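Local coordinates for glycerate dehydrogenase related protein (PDB 3GVX) that probably reduces 2-keto acids such as hydroxypyruvate or glyoxylate to 2-hydroxyacids, using NADH or NADPH as the hydride donor, at the interface of chains A and B. Sequence-based numbering; all coordinates share one arbitrary frame. Chains: chain A/B, Glycerate dehydrogenase related protein.

Contact 1: the interface of chains A and B. Residues chain A 98, 118-120; chain B 83-84, 87, 265, 267.
A:Leu119 pushes its forked end against the selenomethionine B:Met265, both methyls straddling the terminal methyl: CD1 and CD2 of A:Leu119 each lie 3.3 Å from CE of B:Met265, tighter than usual van der Waals contact. The two side chains run at about a right angle. CG of A:Leu119 stands anti to the backbone N (chi1 -178°), which carries the fork away from its own loop and into chain B. CD1 also rests on the start of helix 79-97, 3.5 Å from CA of B:Ser84, with CG2 of B:Ile83 farther off at 4.1 Å. B:Ile267, in helix 266-279, borders the CD2 side more loosely. Outward from this apolar core, the carboxylate of B:Glu87 reaches across on an extended chain, its CD 3.8 Å from CB of A:Leu120. Its oxygen OE1 is gripped by two donors on different sides. The backbone N of A:Leu120 gives OE1 of B:Glu87 an almost straight bond of 2.8 Å (176° at H) on the syn side, while the side-chain amine NZ of A:Lys98 forms a salt bridge 2.9 Å from OE1 of B:Glu87, on the anti side. Both donors are somewhat out of the carboxylate plane, and together they probably stabilise its negative charge. A:Lys98, bent at chi2, is probably steadied by A:Thr118, whose backbone O accepts from NZ of A:Lys98 at 2.6 Å.

Contact 2: the interface of chains A and B. Residues chain A 239-240, 254-256; chain B 107, 112, 114.
B:Phe112 wedges its ring between two segments of chain A that meet at the probable active site. On one face lies A:Pro254, with CA 3.4 Å from ring atom CE1 of B:Phe112 and CB set above the ring toward its rim in a CH-pi contact. The opposite face meets CB of A:Glu239. The ring also backs the carboxylate of A:Glu239, which is tilted 32° to it and takes ND1 of A:His255 on the syn lone pair of OE2 at 2.8 Å. In this family such a histidine and glutamate form the catalytic pair, so the ring of chain B may help to hold the pair in place. The CB of A:Pro240, after a cis peptide bond, presses on ring atom CD2 of B:Phe112 at 3.6 Å. Selenomethionine B:Met107, at the end of helix 100-108, tightens this side by setting SE 3.6 Å from CB of A:Pro254. The contact thins out at A:Val256, past which the aliphatic stem of B:Gln114 slides in the opposite direction, CB of B:Gln114 3.9 Å from CG1 of A:Val256. The amide of B:Gln114 reaches over to the backbone, NE2 donating to the carbonyl O of A:Pro254 at 3.0 Å and lying 3.1 Å from O of A:His255, probably a second hydrogen bond.

Contact 3: the interface of chains A and B. Residues chain A 95, 100-101, 251; chain B 95, 100-101, 104, 251.
A:Leu101 and B:Leu101 slide past each other in opposite directions near the two-fold axis, their CD1 methyls 3.7 Å apart. Around this pair the aliphatic contacts are methyl against methyl. CG2 of A:Ile100 is 4.0 Å from CB of B:Ala95 and equally far from CG2 of B:Ile251, the side chains of A:Ile100 and B:Ile251 crossing at about a right angle. The reciprocal contact sets CG2 of B:Ile100 4.1 Å from CB of A:Ala95. In both isoleucines at position 100 the CG2 branch points anti to the backbone N, which turns that methyl, rather than the longer CG1 arm, toward the partner; the small alanines let it come up to the helix at ordinary van der Waals distance. CD1 of A:Leu101 also touches CG2 of B:Ile100, linking the leucine pair to this layer. A second kind of contact sets the amide of B:Asn104 against aliphatic groups. With CG anti to the backbone N (chi1 174°), the amide spans two residues of chain A: ND2 of B:Asn104 lies 3.3 Å from CA of A:Ile251, while OD1 stands 3.5 Å from CD2 of A:Leu101. The amide carbon CG of B:Asn104 meets CG2 of A:Ile251 at 4.0 Å. In the fold, the end of helix 78-97 (79-97 in chain B) packs on the start of the partner's helix 100-108, and the two 100-108 helices meet through residue 101, with the short strand 250-252 of each chain flanking the helices at either end.

Contact 1: the interface of chains A and B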
ATOM      1  N   LYS A  98       5.407   6.035  -7.953  1.00 29.06           N
ATOM      2  CA  LYS A  98       6.840   5.778  -7.926  1.00 28.53           C
ATOM      3  C   LYS A  98       7.479   5.543  -9.296  1.00 29.81           C
ATOM      4  O   LYS A  98       8.635   5.129  -9.367  1.00 29.13           O
ATOM      5  CB  LYS A  98       7.162   4.586  -7.016  1.00 27.33           C
ATOM      6  CG  LYS A  98       6.508   4.640  -5.649  1.00 26.48           C
ATOM      7  CD  LYS A  98       6.590   6.013  -4.992  1.00 25.96           C
ATOM      8  CE  LYS A  98       6.007   5.935  -3.585  1.00 24.61           C
ATOM      9  NZ  LYS A  98       5.797   7.232  -2.893  1.00 27.69           N
ATOM     10  N   THR A 118       6.342  10.579  -6.484  1.00 37.23           N
ATOM     11  CA  THR A 118       5.267  11.237  -5.767  1.00 34.40           C
ATOM     12  C   THR A 118       5.061  10.468  -4.475  1.00 34.58           C
ATOM     13  O   THR A 118       5.071   9.236  -4.439  1.00 33.63           O
ATOM     14  CB  THR A 118       3.973  11.223  -6.586  1.00 34.46           C
ATOM     15  OG1 THR A 118       4.197  11.934  -7.803  1.00 34.57           O
ATOM     16  CG2 THR A 118       2.830  11.879  -5.823  1.00 33.07           C
ATOM     17  N   LEU A 119       4.889  11.205  -3.400  1.00 33.62           N
ATOM     18  CA  LEU A 119       4.688  10.581  -2.115  1.00 35.09           C
ATOM     19  C   LEU A 119       3.188  10.607  -1.803  1.00 34.73           C
ATOM     20  O   LEU A 119       2.508  11.586  -2.102  1.00 34.31           O
ATOM     21  CB  LEU A 119       5.503  11.344  -1.073  1.00 36.49           C
ATOM     22  CG  LEU A 119       5.494  10.845   0.365  1.00 38.77           C
ATOM     23  CD1 LEU A 119       6.640   9.848   0.644  1.00 37.21           C
ATOM     24  CD2 LEU A 119       5.590  12.083   1.239  1.00 38.59           C
ATOM     25  N   LEU A 120       2.667   9.524  -1.227  1.00 33.98           N
ATOM     26  CA  LEU A 120       1.238   9.465  -0.912  1.00 32.45           C
ATOM     27  C   LEU A 120       0.948  10.191   0.382  1.00 32.67           C
ATOM     28  O   LEU A 120      -0.031  10.917   0.503  1.00 31.38           O
ATOM     29  CB  LEU A 120       0.774   8.023  -0.773  1.00 32.78           C
ATOM     30  CG  LEU A 120       0.913   7.118  -1.995  1.00 33.14           C
ATOM     31  CD1 LEU A 120       0.196   5.817  -1.686  1.00 30.66           C
ATOM     32  CD2 LEU A 120       0.339   7.796  -3.244  1.00 31.33           C
TER
ATOM     33  N   ILE B  83       9.175   6.964   5.856  1.00 30.10           N
ATOM     34  CA  ILE B  83       7.823   7.003   5.300  1.00 28.38           C
ATOM     35  C   ILE B  83       7.922   6.767   3.796  1.00 30.23           C
ATOM     36  O   ILE B  83       7.248   5.909   3.228  1.00 28.97           O
ATOM     37  CB  ILE B  83       7.158   8.378   5.542  1.00 28.57           C
ATOM     38  CG1 ILE B  83       6.688   8.461   6.993  1.00 27.72           C
ATOM     39  CG2 ILE B  83       6.048   8.626   4.514  1.00 25.74           C
ATOM     40  CD1 ILE B  83       6.176   9.818   7.403  1.00 28.66           C
ATOM     41  N   SER B  84       8.791   7.547   3.167  1.00 29.63           N
ATOM     42  CA  SER B  84       9.026   7.467   1.738  1.00 27.81           C
ATOM     43  C   SER B  84       9.534   6.103   1.339  1.00 29.39           C
ATOM     44  O   SER B  84       9.068   5.542   0.370  1.00 29.38           O
ATOM     45  CB  SER B  84      10.027   8.532   1.317  1.00 27.22           C
ATOM     46  OG  SER B  84      10.251   8.506  -0.074  1.00 28.04           O
ATOM     47  N   GLU B  87       6.848   3.359   1.514  1.00 28.74           N
ATOM     48  CA  GLU B  87       5.918   3.519   0.391  1.00 28.61           C
ATOM     49  C   GLU B  87       6.506   2.973  -0.897  1.00 29.00           C
ATOM     50  O   GLU B  87       5.800   2.396  -1.716  1.00 26.49           O
ATOM     51  CB  GLU B  87       5.552   4.983   0.171  1.00 28.26           C
ATOM     52  CG  GLU B  87       4.515   5.553   1.102  1.00 30.00           C
ATOM     53  CD  GLU B  87       4.109   6.968   0.695  1.00 32.56           C
ATOM     54  OE1 GLU B  87       4.257   7.312  -0.492  1.00 32.70           O
ATOM     55  OE2 GLU B  87       3.641   7.746   1.544  1.00 32.59           O
HETATM   56  N   MSE B 265      11.635  16.918   1.091  1.00 44.25           N
HETATM   57  CA  MSE B 265      10.247  16.639   0.874  1.00 43.33           C
HETATM   58  C   MSE B 265       9.493  17.695   1.670  1.00 43.19           C
HETATM   59  O   MSE B 265       9.861  18.006   2.804  1.00 42.94           O
HETATM   60  CB  MSE B 265       9.979  15.220   1.337  1.00 41.77           C
HETATM   61  CG  MSE B 265      10.749  14.210   0.478  1.00 43.06           C
HETATM   62 SE   MSE B 265      10.569  12.503   1.030  1.00 38.61          SE
HETATM   63  CE  MSE B 265       8.860  12.283   0.758  1.00 42.51           C
ATOM     64  N   ILE B 267       6.996  17.626   3.147  1.00 38.76           N
ATOM     65  CA  ILE B 267       6.401  17.053   4.314  1.00 37.32           C
ATOM     66  C   ILE B 267       7.318  17.066   5.546  1.00 36.29           C
ATOM     67  O   ILE B 267       6.841  17.017   6.681  1.00 34.89           O
ATOM     68  CB  ILE B 267       5.908  15.645   3.903  1.00 38.54           C
ATOM     69  CG1 ILE B 267       4.391  15.577   4.093  1.00 41.75           C
ATOM     70  CG2 ILE B 267       6.749  14.552   4.538  1.00 37.69           C
ATOM     71  CD1 ILE B 267       3.869  16.188   5.386  1.00 43.27           C
TER

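Contact 2: the interface of chains A and B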
ATOM      1  N   GLU A 239     -14.923  -4.969 -22.903  1.00 38.33           N
ATOM      2  CA  GLU A 239     -13.975  -6.040 -22.713  1.00 37.59           C
ATOM      3  C   GLU A 239     -14.691  -7.251 -23.293  1.00 36.86           C
ATOM      4  O   GLU A 239     -15.901  -7.376 -23.148  1.00 36.52           O
ATOM      5  CB  GLU A 239     -13.683  -6.246 -21.232  1.00 37.02           C
ATOM      6  CG  GLU A 239     -13.192  -5.018 -20.546  1.00 38.68           C
ATOM      7  CD  GLU A 239     -13.265  -5.141 -19.037  1.00 38.99           C
ATOM      8  OE1 GLU A 239     -12.687  -4.286 -18.345  1.00 37.95           O
ATOM      9  OE2 GLU A 239     -13.893  -6.094 -18.537  1.00 38.88           O
ATOM     10  N   PRO A 240     -13.976  -8.151 -23.961  1.00 37.18           N
ATOM     11  CA  PRO A 240     -12.544  -8.116 -24.222  1.00 37.62           C
ATOM     12  C   PRO A 240     -12.060  -7.402 -25.490  1.00 39.70           C
ATOM     13  O   PRO A 240     -10.854  -7.262 -25.668  1.00 40.24           O
ATOM     14  CB  PRO A 240     -12.165  -9.590 -24.194  1.00 37.00           C
ATOM     15  CG  PRO A 240     -13.309 -10.211 -24.838  1.00 36.47           C
ATOM     16  CD  PRO A 240     -14.469  -9.530 -24.128  1.00 36.87           C
ATOM     17  N   PRO A 254      -6.337  -6.094 -16.979  1.00 22.46           N
ATOM     18  CA  PRO A 254      -7.529  -6.751 -17.523  1.00 20.98           C
ATOM     19  C   PRO A 254      -8.606  -7.215 -16.533  1.00 20.87           C
ATOM     20  O   PRO A 254      -8.874  -8.397 -16.432  1.00 19.27           O
ATOM     21  CB  PRO A 254      -6.937  -7.918 -18.313  1.00 21.49           C
ATOM     22  CG  PRO A 254      -5.776  -8.318 -17.437  1.00 21.68           C
ATOM     23  CD  PRO A 254      -5.166  -6.987 -17.057  1.00 21.21           C
ATOM     24  N   HIS A 255      -9.204  -6.276 -15.805  1.00 20.54           N
ATOM     25  CA  HIS A 255     -10.290  -6.608 -14.884  1.00 21.72           C
ATOM     26  C   HIS A 255      -9.963  -7.754 -13.921  1.00 21.26           C
ATOM     27  O   HIS A 255     -10.768  -8.656 -13.735  1.00 19.55           O
ATOM     28  CB  HIS A 255     -11.525  -6.974 -15.720  1.00 25.19           C
ATOM     29  CG  HIS A 255     -12.830  -6.623 -15.082  1.00 28.70           C
ATOM     30  ND1 HIS A 255     -14.010  -6.548 -15.788  1.00 30.97           N
ATOM     31  CD2 HIS A 255     -13.137  -6.293 -13.809  1.00 28.72           C
ATOM     32  CE1 HIS A 255     -14.984  -6.178 -14.978  1.00 29.94           C
ATOM     33  NE2 HIS A 255     -14.482  -6.016 -13.772  1.00 29.55           N
ATOM     34  N   VAL A 256      -8.790  -7.716 -13.297  1.00 20.47           N
ATOM     35  CA  VAL A 256      -8.403  -8.772 -12.368  1.00 18.08           C
ATOM     36  C   VAL A 256      -8.279  -8.306 -10.915  1.00 19.52           C
ATOM     37  O   VAL A 256      -7.680  -8.994 -10.081  1.00 17.22           O
ATOM     38  CB  VAL A 256      -7.069  -9.404 -12.806  1.00 21.59           C
ATOM     39  CG1 VAL A 256      -7.235 -10.146 -14.138  1.00 19.24           C
ATOM     40  CG2 VAL A 256      -5.987  -8.316 -12.902  1.00 18.59           C
TER
HETATM   41  N   MSE B 107      -2.412  -5.265 -22.128  1.00 29.40           N
HETATM   42  CA  MSE B 107      -3.565  -4.384 -22.343  1.00 28.19           C
HETATM   43  C   MSE B 107      -3.316  -3.275 -23.373  1.00 29.12           C
HETATM   44  O   MSE B 107      -4.174  -2.957 -24.183  1.00 27.84           O
HETATM   45  CB  MSE B 107      -4.016  -3.743 -21.020  1.00 26.48           C
HETATM   46  CG  MSE B 107      -4.649  -4.697 -20.039  1.00 21.72           C
HETATM   47 SE   MSE B 107      -6.300  -5.218 -20.549  1.00 17.03          SE
HETATM   48  CE  MSE B 107      -7.103  -3.756 -20.658  1.00 19.90           C
ATOM     49  N   PHE B 112      -6.430  -8.555 -24.227  1.00 30.46           N
ATOM     50  CA  PHE B 112      -7.121  -8.679 -22.957  1.00 29.01           C
ATOM     51  C   PHE B 112      -6.919 -10.072 -22.453  1.00 28.40           C
ATOM     52  O   PHE B 112      -7.456 -11.032 -22.989  1.00 28.50           O
ATOM     53  CB  PHE B 112      -8.612  -8.443 -23.098  1.00 30.07           C
ATOM     54  CG  PHE B 112      -9.339  -8.402 -21.785  1.00 29.68           C
ATOM     55  CD1 PHE B 112      -9.351  -7.250 -21.028  1.00 30.21           C
ATOM     56  CD2 PHE B 112     -10.034  -9.500 -21.321  1.00 29.41           C
ATOM     57  CE1 PHE B 112     -10.049  -7.188 -19.833  1.00 32.08           C
ATOM     58  CE2 PHE B 112     -10.736  -9.442 -20.116  1.00 31.60           C
ATOM     59  CZ  PHE B 112     -10.741  -8.283 -19.377  1.00 30.35           C
ATOM     60  N   GLN B 114      -6.761 -12.294 -18.844  1.00 28.93           N
ATOM     61  CA  GLN B 114      -6.791 -12.451 -17.420  1.00 31.17           C
ATOM     62  C   GLN B 114      -5.893 -13.516 -16.877  1.00 32.54           C
ATOM     63  O   GLN B 114      -5.660 -14.552 -17.488  1.00 33.08           O
ATOM     64  CB  GLN B 114      -8.215 -12.694 -16.957  1.00 29.79           C
ATOM     65  CG  GLN B 114      -9.150 -11.636 -17.419  1.00 29.68           C
ATOM     66  CD  GLN B 114     -10.447 -11.695 -16.683  1.00 32.58           C
ATOM     67  OE1 GLN B 114     -11.023 -12.766 -16.513  1.00 33.58           O
ATOM     68  NE2 GLN B 114     -10.922 -10.543 -16.231  1.00 33.95           N
TER

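Contact 3: the interface of chains A and B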
ATOM      1  N   ALA A  95       2.347   2.253  -8.549  1.00 26.60           N
ATOM      2  CA  ALA A  95       3.162   2.007  -9.743  1.00 26.12           C
ATOM      3  C   ALA A  95       3.416   3.321 -10.453  1.00 28.77           C
ATOM      4  O   ALA A  95       4.516   3.571 -10.930  1.00 27.87           O
ATOM      5  CB  ALA A  95       2.461   1.032 -10.682  1.00 26.07           C
ATOM      6  N   ILE A 100       7.334   3.231 -11.289  1.00 30.72           N
ATOM      7  CA  ILE A 100       7.905   1.896 -11.285  1.00 29.11           C
ATOM      8  C   ILE A 100       8.192   1.346 -12.673  1.00 31.23           C
ATOM      9  O   ILE A 100       9.218   0.714 -12.888  1.00 30.78           O
ATOM     10  CB  ILE A 100       6.986   0.904 -10.535  1.00 28.11           C
ATOM     11  CG1 ILE A 100       6.911   1.279  -9.053  1.00 29.12           C
ATOM     12  CG2 ILE A 100       7.468  -0.523 -10.735  1.00 23.09           C
ATOM     13  CD1 ILE A 100       8.203   1.147  -8.289  1.00 28.46           C
ATOM     14  N   LEU A 101       7.297   1.580 -13.624  1.00 31.21           N
ATOM     15  CA  LEU A 101       7.513   1.053 -14.967  1.00 34.35           C
ATOM     16  C   LEU A 101       8.658   1.715 -15.707  1.00 35.57           C
ATOM     17  O   LEU A 101       9.536   1.049 -16.241  1.00 33.33           O
ATOM     18  CB  LEU A 101       6.242   1.167 -15.811  1.00 34.52           C
ATOM     19  CG  LEU A 101       5.155   0.102 -15.667  1.00 33.25           C
ATOM     20  CD1 LEU A 101       4.654   0.020 -14.217  1.00 33.48           C
ATOM     21  CD2 LEU A 101       4.040   0.444 -16.660  1.00 33.38           C
ATOM     22  N   ILE A 251      -2.289   3.274 -17.117  1.00 27.25           N
ATOM     23  CA  ILE A 251      -1.730   2.002 -16.731  1.00 26.19           C
ATOM     24  C   ILE A 251      -2.965   1.160 -16.663  1.00 26.19           C
ATOM     25  O   ILE A 251      -3.980   1.556 -16.075  1.00 27.57           O
ATOM     26  CB  ILE A 251      -1.030   2.009 -15.372  1.00 23.56           C
ATOM     27  CG1 ILE A 251       0.087   3.042 -15.359  1.00 19.73           C
ATOM     28  CG2 ILE A 251      -0.467   0.629 -15.114  1.00 21.74           C
ATOM     29  CD1 ILE A 251       0.972   2.970 -14.145  1.00 23.07           C
TER
ATOM     30  N   ALA B  95       3.667  -4.147  -7.369  1.00 22.87           N
ATOM     31  CA  ALA B  95       3.899  -4.170  -8.813  1.00 23.69           C
ATOM     32  C   ALA B  95       4.024  -5.616  -9.248  1.00 22.28           C
ATOM     33  O   ALA B  95       3.438  -6.028 -10.231  1.00 20.95           O
ATOM     34  CB  ALA B  95       5.171  -3.398  -9.176  1.00 22.59           C
ATOM     35  N   ILE B 100       1.578  -6.078 -12.464  1.00 22.38           N
ATOM     36  CA  ILE B 100       1.293  -4.796 -13.081  1.00 23.78           C
ATOM     37  C   ILE B 100       1.977  -4.562 -14.436  1.00 24.62           C
ATOM     38  O   ILE B 100       1.311  -4.190 -15.397  1.00 24.32           O
ATOM     39  CB  ILE B 100       1.639  -3.634 -12.115  1.00 24.40           C
ATOM     40  CG1 ILE B 100       0.710  -3.681 -10.897  1.00 25.14           C
ATOM     41  CG2 ILE B 100       1.563  -2.294 -12.837  1.00 22.64           C
ATOM     42  CD1 ILE B 100      -0.770  -3.478 -11.210  1.00 22.40           C
ATOM     43  N   LEU B 101       3.287  -4.779 -14.525  1.00 25.09           N
ATOM     44  CA  LEU B 101       4.014  -4.543 -15.783  1.00 26.70           C
ATOM     45  C   LEU B 101       3.577  -5.422 -16.956  1.00 28.31           C
ATOM     46  O   LEU B 101       3.345  -4.940 -18.063  1.00 28.09           O
ATOM     47  CB  LEU B 101       5.518  -4.725 -15.575  1.00 27.40           C
ATOM     48  CG  LEU B 101       6.385  -3.775 -14.743  1.00 26.96           C
ATOM     49  CD1 LEU B 101       5.710  -3.398 -13.433  1.00 26.03           C
ATOM     50  CD2 LEU B 101       7.740  -4.468 -14.538  1.00 27.88           C
ATOM     51  N   ASN B 104      -0.092  -4.664 -18.049  1.00 25.59           N
ATOM     52  CA  ASN B 104      -0.162  -3.377 -18.705  1.00 24.60           C
ATOM     53  C   ASN B 104       0.382  -3.467 -20.114  1.00 26.61           C
ATOM     54  O   ASN B 104      -0.183  -2.891 -21.041  1.00 24.23           O
ATOM     55  CB  ASN B 104       0.582  -2.319 -17.905  1.00 23.89           C
ATOM     56  CG  ASN B 104       0.661  -1.000 -18.628  1.00 25.26           C
ATOM     57  OD1 ASN B 104       1.730  -0.605 -19.105  1.00 26.47           O
ATOM     58  ND2 ASN B 104      -0.470  -0.303 -18.716  1.00 20.17           N
ATOM     59  N   ILE B 251      12.417  -6.536 -10.465  1.00 36.10           N
ATOM     60  CA  ILE B 251      11.884  -5.225 -10.782  1.00 34.17           C
ATOM     61  C   ILE B 251      12.860  -4.356 -10.022  1.00 34.25           C
ATOM     62  O   ILE B 251      13.113  -4.563  -8.832  1.00 33.90           O
ATOM     63  CB  ILE B 251      10.469  -4.984 -10.235  1.00 34.51           C
ATOM     64  CG1 ILE B 251       9.510  -6.056 -10.746  1.00 33.37           C
ATOM     65  CG2 ILE B 251       9.990  -3.609 -10.663  1.00 31.26           C
ATOM     66  CD1 ILE B 251       8.072  -5.821 -10.360  1.00 33.06           C
TER

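Contact 3 sits midway: its C-alpha centre is about 17 Å from that of contact 1 and 16 Å from that of contact 2, which are about 30 Å apart, so the three lie nearly in a row. The helix ending at residue 97 serves contacts 1 and 3, helix 100-108 serves contacts 2 and 3, and the loop after it enters contact 2 from chain B and contact 1 from chain A. Strand 250-252 of contact 3 leads into the histidine segment of contact 2. Two-fold symmetry repeats contacts 1 and 2, suggesting a dimer, as is common in this family, in which each chain may buttress the other's probable active site.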